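Local coordinates for protein dienelactone hydrolase (Anabaena variabilis, PDB 2O2G) that probably acts as a hydrolase of the dienelactone hydrolase family, built on the alpha/beta-hydrolase fold, at residues T35-F40 / D103-N108; Y55-L60 / T67-L72; R97-T102 / A132-E137; L165-G168 / P173-A176; V192-A197 / P204-A209. One frame throughout, in Å; residues are numbered along the deposited sequence.

Interaction 1 (T35-F40 / D103-N108); sequences TGIVLF and DWLTHN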
# COMPACT_ATOMS: atom_id res chain seq x y z
N THR A 35 17.36 0.82 -1.74
CA THR A 35 17.16 0.10 -2.99
C THR A 35 15.66 -0.14 -3.31
O THR A 35 15.32 -0.33 -4.46
CB THR A 35 17.89 -1.26 -2.96
OG1 THR A 35 17.24 -2.13 -2.02
CG2 THR A 35 19.34 -1.08 -2.56
N GLY A 36 14.79 -0.13 -2.30
CA GLY A 36 13.36 -0.35 -2.50
C GLY A 36 12.56 0.84 -2.01
O GLY A 36 13.03 1.60 -1.15
N ILE A 37 11.37 1.02 -2.60
CA ILE A 37 10.46 2.05 -2.14
C ILE A 37 9.07 1.44 -2.01
O ILE A 37 8.61 0.70 -2.89
CB ILE A 37 10.45 3.30 -3.04
CG1 ILE A 37 9.68 4.43 -2.34
CG2 ILE A 37 9.90 2.99 -4.42
CD1 ILE A 37 9.92 5.80 -2.94
N VAL A 38 8.43 1.77 -0.89
CA VAL A 38 7.09 1.31 -0.61
C VAL A 38 6.07 2.45 -0.79
O VAL A 38 6.09 3.46 -0.07
CB VAL A 38 7.02 0.77 0.81
CG1 VAL A 38 5.60 0.31 1.14
CG2 VAL A 38 8.05 -0.35 0.97
N LEU A 39 5.19 2.27 -1.76
CA LEU A 39 4.12 3.19 -2.01
C LEU A 39 2.90 2.73 -1.21
O LEU A 39 2.46 1.57 -1.33
CB LEU A 39 3.82 3.25 -3.49
CG LEU A 39 2.73 4.21 -4.00
CD1 LEU A 39 2.96 5.68 -3.75
CD2 LEU A 39 2.63 4.02 -5.47
N PHE A 40 2.36 3.64 -0.39
CA PHE A 40 1.20 3.34 0.48
C PHE A 40 -0.15 3.74 -0.09
O PHE A 40 -0.30 4.85 -0.51
CB PHE A 40 1.34 4.09 1.81
CG PHE A 40 2.32 3.50 2.73
CD1 PHE A 40 3.67 3.62 2.47
CD2 PHE A 40 1.91 2.88 3.90
CE1 PHE A 40 4.59 3.09 3.35
CE2 PHE A 40 2.83 2.37 4.78
CZ PHE A 40 4.17 2.46 4.50
N ASP A 103 4.20 5.18 -11.87
CA ASP A 103 4.84 5.75 -13.07
C ASP A 103 5.66 7.00 -12.72
O ASP A 103 6.78 7.19 -13.24
CB ASP A 103 3.78 6.07 -14.13
CG ASP A 103 3.11 4.81 -14.69
OD1 ASP A 103 3.64 3.69 -14.45
OD2 ASP A 103 2.08 4.94 -15.41
N TRP A 104 5.16 7.82 -11.80
CA TRP A 104 5.87 9.03 -11.36
C TRP A 104 7.19 8.63 -10.71
O TRP A 104 8.25 9.19 -11.05
CB TRP A 104 5.03 9.82 -10.40
CG TRP A 104 5.63 11.12 -9.96
CD1 TRP A 104 5.53 12.32 -10.56
CD2 TRP A 104 6.34 11.32 -8.74
NE1 TRP A 104 6.19 13.27 -9.80
CE2 TRP A 104 6.67 12.68 -8.66
CE3 TRP A 104 6.69 10.49 -7.68
CZ2 TRP A 104 7.39 13.21 -7.60
CZ3 TRP A 104 7.40 11.02 -6.60
CH2 TRP A 104 7.74 12.36 -6.58
N LEU A 105 7.14 7.64 -9.81
CA LEU A 105 8.35 7.10 -9.19
C LEU A 105 9.31 6.52 -10.23
O LEU A 105 10.51 6.68 -10.13
CB LEU A 105 7.98 5.97 -8.22
CG LEU A 105 7.30 6.41 -6.93
CD1 LEU A 105 6.85 5.21 -6.12
CD2 LEU A 105 8.26 7.33 -6.19
N THR A 106 8.75 5.84 -11.24
CA THR A 106 9.57 5.26 -12.28
C THR A 106 10.36 6.30 -13.09
O THR A 106 11.55 6.10 -13.39
CB THR A 106 8.70 4.38 -13.22
OG1 THR A 106 8.20 3.26 -12.50
CG2 THR A 106 9.52 3.86 -14.41
N HIS A 107 9.72 7.42 -13.39
CA HIS A 107 10.24 8.45 -14.25
C HIS A 107 10.90 9.65 -13.57
O HIS A 107 11.38 10.55 -14.27
CB HIS A 107 9.13 8.90 -15.21
CG HIS A 107 8.68 7.81 -16.13
ND1 HIS A 107 9.50 7.29 -17.11
CD2 HIS A 107 7.51 7.13 -16.22
CE1 HIS A 107 8.85 6.33 -17.76
NE2 HIS A 107 7.65 6.21 -17.24
N ASN A 108 10.93 9.66 -12.24
CA ASN A 108 11.57 10.70 -11.46
C ASN A 108 13.05 10.35 -11.25
O ASN A 108 13.35 9.28 -10.71
CB ASN A 108 10.85 10.76 -10.10
CG ASN A 108 11.41 11.83 -9.17
OD1 ASN A 108 12.52 12.31 -9.34
ND2 ASN A 108 10.64 12.15 -8.13
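Ile37 and Leu105 meet tip to tip, the first from strand 36-41 and the second from helix 91-107. Two methyl pairs join these side chains: Ile37 CD1 lies 4.0 Å from Leu105 CD2, and Ile37 CG2 sits 4.1 Å from Leu105 CD1. The isoleucine can bring both of its ends forward because CG1 stands anti to the backbone N (chi1 -169°) and the chain stays extended beyond it, while CG2 branches straight from CB. A beta-branched residue suits a strand, and here both branches are used against the helix. Val38, next along the strand, turns the other way. Leu39 faces the helix again, as strand alternation requires, and its CD2 lies at a looser 4.4 Å from Leu105 CD1. Leu105 therefore spends one methyl mainly on Ile37 and lets the other reach both strand residues. A leucine is apt on the helix: its branch comes only at CG, so an extended side chain can cover the gap between backbones whose closest alpha carbons, those of Ile37 and Leu105, are 8.9 Å apart. All three side chains are buried, and the contact is purely apolar. The strand follows the layered plan of the alpha/beta-hydrolase fold, with helices on both faces of the sheet: Val38 and Phe40 pack against helix 51-63, whereas Ile37 and Leu39 look toward helix 91-107, where Leu39 also touches Leu98, Ala101 and Thr102. Within the sheet, strand 36-41 runs between strands 66-70 and 115-121, and Leu105 reaches over to both, touching Leu68 and Val116.

Interaction 2 (Y55-L60 / T67-L72); sequences YVAEVL and TLLIDL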
# COMPACT_ATOMS: atom_id res chain seq x y z
N TYR A 55 3.27 5.39 11.11
CA TYR A 55 4.00 4.47 12.00
C TYR A 55 4.67 3.37 11.21
O TYR A 55 5.87 3.13 11.36
CB TYR A 55 3.05 3.85 13.06
CG TYR A 55 3.79 2.81 13.87
CD1 TYR A 55 4.73 3.19 14.85
CD2 TYR A 55 3.63 1.45 13.60
CE1 TYR A 55 5.44 2.24 15.56
CE2 TYR A 55 4.32 0.50 14.30
CZ TYR A 55 5.23 0.89 15.28
OH TYR A 55 5.92 -0.08 15.98
N VAL A 56 3.92 2.66 10.36
CA VAL A 56 4.51 1.62 9.55
C VAL A 56 5.67 2.19 8.68
O VAL A 56 6.71 1.58 8.59
CB VAL A 56 3.47 0.90 8.62
CG1 VAL A 56 4.16 -0.10 7.76
CG2 VAL A 56 2.39 0.20 9.44
N ALA A 57 5.47 3.38 8.09
CA ALA A 57 6.45 3.98 7.23
C ALA A 57 7.74 4.23 7.97
O ALA A 57 8.80 3.98 7.43
CB ALA A 57 5.92 5.26 6.62
N GLU A 58 7.63 4.71 9.21
CA GLU A 58 8.80 4.99 10.04
C GLU A 58 9.54 3.70 10.36
O GLU A 58 10.75 3.70 10.52
CB GLU A 58 8.37 5.75 11.30
CG GLU A 58 7.96 7.19 10.93
CD GLU A 58 6.99 7.93 11.89
OE1 GLU A 58 6.39 7.28 12.80
OE2 GLU A 58 6.80 9.16 11.69
N VAL A 59 8.82 2.59 10.45
CA VAL A 59 9.45 1.29 10.71
C VAL A 59 10.22 0.82 9.46
O VAL A 59 11.36 0.40 9.56
CB VAL A 59 8.43 0.22 11.17
CG1 VAL A 59 9.10 -1.12 11.37
CG2 VAL A 59 7.78 0.65 12.46
N LEU A 60 9.60 0.97 8.29
CA LEU A 60 10.25 0.61 7.02
C LEU A 60 11.49 1.49 6.80
O LEU A 60 12.58 1.00 6.45
CB LEU A 60 9.27 0.77 5.84
CG LEU A 60 7.97 -0.06 5.93
CD1 LEU A 60 7.03 0.24 4.77
CD2 LEU A 60 8.26 -1.54 5.98
N THR A 67 10.05 5.37 1.35
CA THR A 67 8.57 5.35 1.42
C THR A 67 7.92 6.57 0.73
O THR A 67 8.49 7.66 0.73
CB THR A 67 8.05 5.31 2.88
OG1 THR A 67 8.44 6.50 3.59
CG2 THR A 67 8.59 4.08 3.61
N LEU A 68 6.76 6.35 0.13
CA LEU A 68 5.91 7.42 -0.43
C LEU A 68 4.49 7.23 0.11
O LEU A 68 3.82 6.27 -0.21
CB LEU A 68 5.90 7.42 -1.95
CG LEU A 68 4.97 8.47 -2.59
CD1 LEU A 68 5.36 9.89 -2.13
CD2 LEU A 68 5.00 8.32 -4.11
N LEU A 69 4.11 8.12 1.02
CA LEU A 69 2.79 8.18 1.58
C LEU A 69 2.10 9.23 0.73
O LEU A 69 2.54 10.36 0.68
CB LEU A 69 2.87 8.61 3.03
CG LEU A 69 3.45 7.53 3.96
CD1 LEU A 69 4.10 8.16 5.15
CD2 LEU A 69 2.37 6.57 4.35
N ILE A 70 1.03 8.82 0.07
CA ILE A 70 0.30 9.68 -0.86
C ILE A 70 -1.20 9.81 -0.61
O ILE A 70 -1.83 8.93 -0.04
CB ILE A 70 0.56 9.11 -2.28
CG1 ILE A 70 0.38 10.18 -3.34
CG2 ILE A 70 -0.23 7.81 -2.55
CD1 ILE A 70 1.04 9.80 -4.60
N ASP A 71 -1.78 10.93 -1.00
CA ASP A 71 -3.20 11.07 -1.00
C ASP A 71 -3.62 10.55 -2.37
O ASP A 71 -3.17 11.06 -3.40
CB ASP A 71 -3.63 12.54 -0.84
CG ASP A 71 -3.44 13.07 0.57
OD1 ASP A 71 -3.44 12.28 1.54
OD2 ASP A 71 -3.32 14.30 0.69
N LEU A 72 -4.48 9.55 -2.41
CA LEU A 72 -4.96 9.05 -3.69
C LEU A 72 -5.96 9.99 -4.32
O LEU A 72 -6.19 9.92 -5.54
CB LEU A 72 -5.53 7.64 -3.54
CG LEU A 72 -4.39 6.63 -3.26
CD1 LEU A 72 -4.98 5.25 -3.02
CD2 LEU A 72 -3.39 6.56 -4.39
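Thr67 OG1 is hydrogen-bonded to Gln61 NE2, so the hydroxyl of a buried threonine is satisfied by the helix that it packs against. That helix, 51-63, is the connection of a beta-alpha-beta crossover, joining strand 36-41 to its parallel neighbour 66-70. As expected for such a unit, the helix returns against the strand direction: the axes of the short segments 55-60 and 67-70 come within 9.3 Å and are nearly antiparallel, at 167°. Ala57 makes the close approach possible, for with a methyl alone as its side chain its alpha carbon can come within 6.3 Å of that of Thr67. The threonine faces the helix with both branches. Its OG1 is placed between the backbone N and the carbonyl carbon (chi1 63°) and lies 4.1 Å from Ala57 CB, while CG2 lies 3.8 Å from Ala57 O and, one turn on, 4.0 Å from Leu60 CB. A residue with one polar and one apolar branch fits this spot, since the hydroxyl meets Gln61 and the methyl meets the helix backbone and Leu60. Two residues on, Leu69 points to the same face, and Phe40 of strand 36-41 packs against Ala57, Leu60 and Leu69 together. The shortest carbon contact across the pair is made by one leucine branch, Leu69 CD1, which comes 3.7 Å from Ala57 CB.

Interaction 3 (R97-T102 / A132-E137); sequences RLVGAT and AAERPE. With SO4 (sulfate ion), chain C.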
# COMPACT_ATOMS: atom_id res chain seq x y z
N ARG A 97 -4.95 5.75 -9.71
CA ARG A 97 -4.13 6.77 -9.04
C ARG A 97 -2.84 6.18 -8.56
O ARG A 97 -1.79 6.78 -8.69
CB ARG A 97 -4.92 7.43 -7.89
CG ARG A 97 -6.15 8.18 -8.37
CD ARG A 97 -5.68 9.44 -9.09
NE ARG A 97 -6.74 10.15 -9.73
CZ ARG A 97 -7.60 10.93 -9.11
NH1 ARG A 97 -7.54 11.10 -7.80
NH2 ARG A 97 -8.54 11.52 -9.81
N LEU A 98 -2.91 4.97 -8.04
CA LEU A 98 -1.70 4.25 -7.57
C LEU A 98 -0.78 3.91 -8.77
O LEU A 98 0.44 4.07 -8.68
CB LEU A 98 -2.14 3.00 -6.83
CG LEU A 98 -1.18 2.35 -5.85
CD1 LEU A 98 -0.62 3.38 -4.85
CD2 LEU A 98 -1.96 1.27 -5.14
N VAL A 99 -1.37 3.49 -9.88
CA VAL A 99 -0.61 3.21 -11.11
C VAL A 99 0.12 4.50 -11.53
O VAL A 99 1.28 4.45 -11.90
CB VAL A 99 -1.52 2.70 -12.27
CG1 VAL A 99 -0.81 2.69 -13.63
CG2 VAL A 99 -2.07 1.31 -11.96
N GLY A 100 -0.61 5.63 -11.49
CA GLY A 100 -0.06 6.97 -11.81
C GLY A 100 1.12 7.35 -10.91
O GLY A 100 2.17 7.79 -11.41
N ALA A 101 0.96 7.16 -9.61
CA ALA A 101 2.07 7.38 -8.66
C ALA A 101 3.27 6.46 -8.89
O ALA A 101 4.42 6.85 -8.65
CB ALA A 101 1.59 7.25 -7.21
N THR A 102 3.01 5.23 -9.31
CA THR A 102 4.07 4.25 -9.63
C THR A 102 4.90 4.78 -10.83
O THR A 102 6.11 4.87 -10.78
CB THR A 102 3.45 2.83 -9.91
OG1 THR A 102 2.66 2.41 -8.77
CG2 THR A 102 4.55 1.79 -10.14
N ALA A 132 -1.10 -3.51 -9.18
CA ALA A 132 0.03 -4.42 -9.37
C ALA A 132 -0.14 -5.26 -10.64
O ALA A 132 0.83 -5.49 -11.37
CB ALA A 132 0.20 -5.30 -8.12
N ALA A 133 -1.36 -5.71 -10.90
CA ALA A 133 -1.69 -6.48 -12.10
C ALA A 133 -1.50 -5.65 -13.37
O ALA A 133 -1.25 -6.23 -14.43
CB ALA A 133 -3.07 -6.99 -12.02
N GLU A 134 -1.63 -4.32 -13.27
CA GLU A 134 -1.38 -3.37 -14.38
C GLU A 134 0.10 -3.00 -14.60
O GLU A 134 0.43 -2.44 -15.65
CB GLU A 134 -2.12 -2.04 -14.17
CG GLU A 134 -3.60 -2.13 -14.07
CD GLU A 134 -4.20 -2.72 -15.30
OE1 GLU A 134 -3.85 -2.25 -16.41
OE2 GLU A 134 -5.02 -3.65 -15.14
N ARG A 135 0.98 -3.27 -13.63
CA ARG A 135 2.41 -2.98 -13.77
C ARG A 135 3.25 -4.19 -13.32
O ARG A 135 4.04 -4.09 -12.35
CB ARG A 135 2.77 -1.72 -12.94
CG ARG A 135 2.16 -0.44 -13.46
CD ARG A 135 2.91 0.06 -14.68
NE ARG A 135 2.36 1.29 -15.21
CZ ARG A 135 1.38 1.35 -16.10
NH1 ARG A 135 0.74 0.25 -16.48
NH2 ARG A 135 0.93 2.52 -16.49
N PRO A 136 3.12 -5.33 -14.04
CA PRO A 136 3.80 -6.57 -13.61
C PRO A 136 5.31 -6.58 -13.57
O PRO A 136 5.91 -7.34 -12.77
CB PRO A 136 3.28 -7.60 -14.62
CG PRO A 136 2.98 -6.79 -15.84
CD PRO A 136 2.36 -5.54 -15.29
N GLU A 137 5.96 -5.79 -14.41
CA GLU A 137 7.42 -5.79 -14.40
C GLU A 137 7.96 -4.77 -13.40
O GLU A 137 9.09 -4.91 -12.96
CB GLU A 137 7.97 -5.54 -15.80
S SO4 C . 5.11 -2.91 -16.35
O1 SO4 C . 6.11 -2.20 -17.17
O2 SO4 C . 3.82 -2.37 -16.72
O3 SO4 C . 5.48 -2.68 -14.97
O4 SO4 C . 5.13 -4.34 -16.65
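Two helices of the alpha/beta-hydrolase fold, 91-107 and 123-134, meet here near the surface, where the second ends and the chain turns into a sulfate site. Val99 lays CG1 over one face of the Arg135 guanidinium, offset toward the rim and 3.4 Å from NH2; its other methyl, CG2, is 4.0 Å from Glu134 CB, so the beta-branched valine offers a methyl to each neighbour. The bend of Arg135 at chi2 (-77°) folds its chain back, and NH1 thereby reaches the carbonyl of the preceding residue, donating to Glu134 O (2.8 Å) with the oxygen close to the guanidinium plane. NE forms a salt bridge with Asp103 OD1; a long arginine suits the place, its flat end lying against the valine methyl while its N-H groups hold both acceptors. Were this arginine an alanine, Asp103 would probably lose its cationic mate, Glu134 O the NH1 donor, and Val99 CG1 the flat group it covers. The sulfate, probably from the crystallisation liquor, is also hydrogen-bonded to Thr138 OG1, and sulfate O2 lies 3.3 Å from Arg135 CD. The main hold of segment 132-137 on the anion comes from the backbone, Glu137 N to sulfate O4, at 2.8 Å with an N-H...O angle of 156°.

Interaction 4 (L165-G168 / P173-A176); sequences LIVG and PVIA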
# COMPACT_ATOMS: atom_id res chain seq x y z
N LEU A 165 -0.74 -11.14 2.52
CA LEU A 165 -2.02 -10.72 3.06
C LEU A 165 -1.95 -10.82 4.62
O LEU A 165 -1.59 -11.85 5.18
CB LEU A 165 -3.12 -11.61 2.48
CG LEU A 165 -3.28 -11.68 0.96
CD1 LEU A 165 -4.44 -12.58 0.57
CD2 LEU A 165 -3.51 -10.32 0.35
N ILE A 166 -2.23 -9.72 5.30
CA ILE A 166 -2.19 -9.70 6.74
C ILE A 166 -3.57 -9.38 7.23
O ILE A 166 -4.15 -8.37 6.80
CB ILE A 166 -1.22 -8.59 7.31
CG1 ILE A 166 0.22 -8.76 6.83
CG2 ILE A 166 -1.21 -8.65 8.85
CD1 ILE A 166 1.16 -7.53 7.14
N VAL A 167 -4.06 -10.18 8.18
CA VAL A 167 -5.36 -9.91 8.77
C VAL A 167 -5.34 -10.06 10.28
O VAL A 167 -4.52 -10.78 10.83
CB VAL A 167 -6.45 -10.87 8.17
CG1 VAL A 167 -6.45 -10.78 6.66
CG2 VAL A 167 -6.16 -12.32 8.54
N GLY A 168 -6.27 -9.40 10.95
CA GLY A 168 -6.43 -9.55 12.40
C GLY A 168 -7.31 -10.75 12.71
O GLY A 168 -8.31 -10.99 12.03
N PRO A 173 -14.71 -11.89 9.42
CA PRO A 173 -15.23 -11.91 8.05
C PRO A 173 -14.12 -11.81 6.98
O PRO A 173 -14.06 -12.62 6.03
CB PRO A 173 -16.12 -10.66 8.00
CG PRO A 173 -15.65 -9.76 9.14
CD PRO A 173 -15.20 -10.72 10.19
N VAL A 174 -13.24 -10.83 7.19
CA VAL A 174 -12.14 -10.52 6.31
C VAL A 174 -11.14 -11.68 6.20
O VAL A 174 -10.47 -11.80 5.19
CB VAL A 174 -11.42 -9.19 6.78
CG1 VAL A 174 -10.18 -8.92 6.01
CG2 VAL A 174 -12.35 -7.98 6.64
N ILE A 175 -11.03 -12.51 7.23
CA ILE A 175 -10.08 -13.64 7.19
C ILE A 175 -10.47 -14.63 6.08
O ILE A 175 -9.68 -14.92 5.21
CB ILE A 175 -9.97 -14.40 8.53
CG1 ILE A 175 -9.46 -13.49 9.66
CG2 ILE A 175 -9.03 -15.62 8.40
CD1 ILE A 175 -9.63 -14.11 11.06
N ALA A 176 -11.71 -15.10 6.10
CA ALA A 176 -12.15 -16.05 5.09
C ALA A 176 -12.02 -15.49 3.67
O ALA A 176 -11.70 -16.22 2.74
CB ALA A 176 -13.57 -16.49 5.35
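Apolar packing carries most of this contact, and Val167 is its hub. Its two methyls part between two consecutive helix residues: CG2 comes 3.7 Å from Ile175 CG1, and CG1 lies 4.2 Å from Val174 CG1. The division follows from the first torsion of the valine, -54°, which sets CG1 anti to the carbonyl carbon and tucks CG2 between that carbon and the backbone N. A valine does well here because its fork starts at CB, giving two separate contacts close to the strand backbone, where Val167 CA and Ile175 CA are only 6.2 Å apart. The setting is the start of a beta-alpha-beta unit of the alpha/beta-hydrolase fold, in which strand 163-168 leads through a short turn into helix 172-184 and on to strand 189-194. The side chain of Val174 also touches the group of residues that resembles a Ser-His-Asp triad, so this strand-to-helix turn probably borders the active site. A second kind of contact sets aliphatic carbons against a carbonyl: Gly168 O lies 3.5 Å from Ile175 CD1 and 3.6 Å from Ile175 CG1. The glycine takes part through its backbone alone. The longer, unbranched arm of Ile175 is what reaches past Val167 to that oxygen, extended at its second torsion (167°).

Interaction 5 (V192-A197 / P204-A209); sequences VIIPRA and PGALTA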
# COMPACT_ATOMS: atom_id res chain seq x y z
N VAL A 192 -1.00 -14.29 6.68
CA VAL A 192 -0.66 -14.39 8.07
C VAL A 192 -1.67 -13.64 8.90
O VAL A 192 -2.14 -12.56 8.51
CB VAL A 192 0.82 -13.94 8.36
CG1 VAL A 192 1.03 -12.48 8.04
CG2 VAL A 192 1.19 -14.24 9.82
N ILE A 193 -1.96 -14.20 10.07
CA ILE A 193 -2.96 -13.70 10.98
C ILE A 193 -2.31 -13.20 12.27
O ILE A 193 -1.52 -13.91 12.91
CB ILE A 193 -3.96 -14.82 11.32
CG1 ILE A 193 -4.56 -15.42 10.02
CG2 ILE A 193 -5.04 -14.30 12.20
CD1 ILE A 193 -5.59 -16.48 10.28
N ILE A 194 -2.68 -11.99 12.67
CA ILE A 194 -2.16 -11.45 13.94
C ILE A 194 -3.22 -11.78 14.98
O ILE A 194 -4.37 -11.33 14.88
CB ILE A 194 -1.80 -9.97 13.85
CG1 ILE A 194 -0.65 -9.78 12.84
CG2 ILE A 194 -1.42 -9.44 15.22
CD1 ILE A 194 -0.39 -8.36 12.48
N PRO A 195 -2.85 -12.64 15.94
CA PRO A 195 -3.89 -13.07 16.87
C PRO A 195 -4.49 -11.95 17.70
O PRO A 195 -3.79 -11.03 18.10
CB PRO A 195 -3.17 -14.05 17.78
CG PRO A 195 -1.71 -13.76 17.63
CD PRO A 195 -1.55 -13.28 16.24
N ARG A 196 -5.80 -12.04 17.91
CA ARG A 196 -6.53 -11.10 18.76
C ARG A 196 -6.32 -9.64 18.39
O ARG A 196 -6.16 -8.80 19.26
CB ARG A 196 -6.15 -11.33 20.22
CG ARG A 196 -6.38 -12.75 20.72
CD ARG A 196 -6.01 -12.90 22.19
NE ARG A 196 -4.65 -12.43 22.47
CZ ARG A 196 -3.51 -13.05 22.12
NH1 ARG A 196 -3.51 -14.19 21.42
NH2 ARG A 196 -2.34 -12.52 22.45
N ALA A 197 -6.29 -9.36 17.09
CA ALA A 197 -6.22 -8.02 16.56
C ALA A 197 -7.53 -7.81 15.79
O ALA A 197 -8.01 -8.74 15.12
CB ALA A 197 -5.03 -7.86 15.63
N PRO A 204 -2.88 -3.52 21.67
CA PRO A 204 -1.46 -3.37 21.91
C PRO A 204 -0.62 -4.34 21.10
O PRO A 204 -0.92 -5.52 21.09
CB PRO A 204 -1.31 -3.69 23.40
CG PRO A 204 -2.61 -3.32 23.98
CD PRO A 204 -3.63 -3.66 22.93
N GLY A 205 0.42 -3.83 20.43
CA GLY A 205 1.36 -4.67 19.70
C GLY A 205 0.94 -5.11 18.32
O GLY A 205 1.77 -5.54 17.55
N ALA A 206 -0.36 -5.00 18.00
CA ALA A 206 -0.84 -5.44 16.70
C ALA A 206 -0.21 -4.68 15.54
O ALA A 206 0.28 -5.31 14.61
CB ALA A 206 -2.40 -5.37 16.62
N LEU A 207 -0.26 -3.34 15.58
CA LEU A 207 0.29 -2.52 14.48
C LEU A 207 1.77 -2.72 14.32
O LEU A 207 2.26 -2.80 13.20
CB LEU A 207 -0.05 -1.05 14.64
CG LEU A 207 0.19 -0.16 13.41
CD1 LEU A 207 -0.73 -0.58 12.30
CD2 LEU A 207 -0.03 1.31 13.75
N THR A 208 2.47 -2.86 15.44
CA THR A 208 3.89 -3.12 15.39
C THR A 208 4.17 -4.42 14.60
O THR A 208 5.05 -4.44 13.76
CB THR A 208 4.47 -3.17 16.79
OG1 THR A 208 4.32 -1.86 17.37
CG2 THR A 208 5.95 -3.56 16.77
N ALA A 209 3.41 -5.48 14.89
CA ALA A 209 3.54 -6.74 14.18
C ALA A 209 3.29 -6.56 12.69
O ALA A 209 3.96 -7.14 11.87
CB ALA A 209 2.57 -7.79 14.75
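The end of the edge strand 189-194 and the turn after it pack here on the first turn of helix 206-221, and the chain between them carries the histidine of a probable Ser-His-Asp triad. Ile194 and Ala197, the two ends of a type II beta turn, supply one side; Ala206 and Ala209, one helical turn apart, supply the other. Ala197 CB meets Ala206 CB at 3.8 Å, methyl against methyl, a fit that small residues allow with alpha carbons only 6.0 Å apart. Ile194 fills the wider part of the contact. With CG1 set anti to the carbonyl carbon (chi1 -64°), its extended arm brings CD1 to 3.8 Å from Ala209 CB and also to 3.8 Å from Ala206 O, while its CG2 branch makes a looser contact, 4.4 Å, with Ala206 CB. One isoleucine thus spans a helical turn whose alanine side chains are only methyls. The helix opens at Gly205, the N-cap; its positive phi (82°) favours glycine, and its carbonyl O accepts the hydrogen bond of Ala209 N at 3.1 Å. Farther out, Ile194 also packs on Val210 and Leu213 of the same helix and on Ile166 of strand 163-168, its neighbour in the sheet. Leu207, turned from the strand, rests instead on Arg52 and Tyr55, so helix 206-221 packs on strands 163-168 and 189-194 and also touches helix 51-63.

Overall arrangement
Interactions 1 and 2 use adjacent strands of the sheet, 36-41 and 66-70, with Val38 O 3.0 Å from Leu68 N, a probable hydrogen bond. Interaction 3 uses the same helix, 91-107, as interaction 1, and the Asp103-Arg135 salt bridge ties the two. Interactions 4 and 5 form a second cluster at the far edge of the sheet, tied by Val167 O to Ile194 N at 2.9 Å; their centres lie about 11 Å apart, but about 27 and 28 Å from that of interaction 1. Interaction 2 bridges the clusters through Tyr55 OH to Thr208 OG1, 2.8 Å. The probable triad, Ser122, Asp171 and His199, is touched by Val174 of interaction 4, and Ala197 of interaction 5 lies near it without touching.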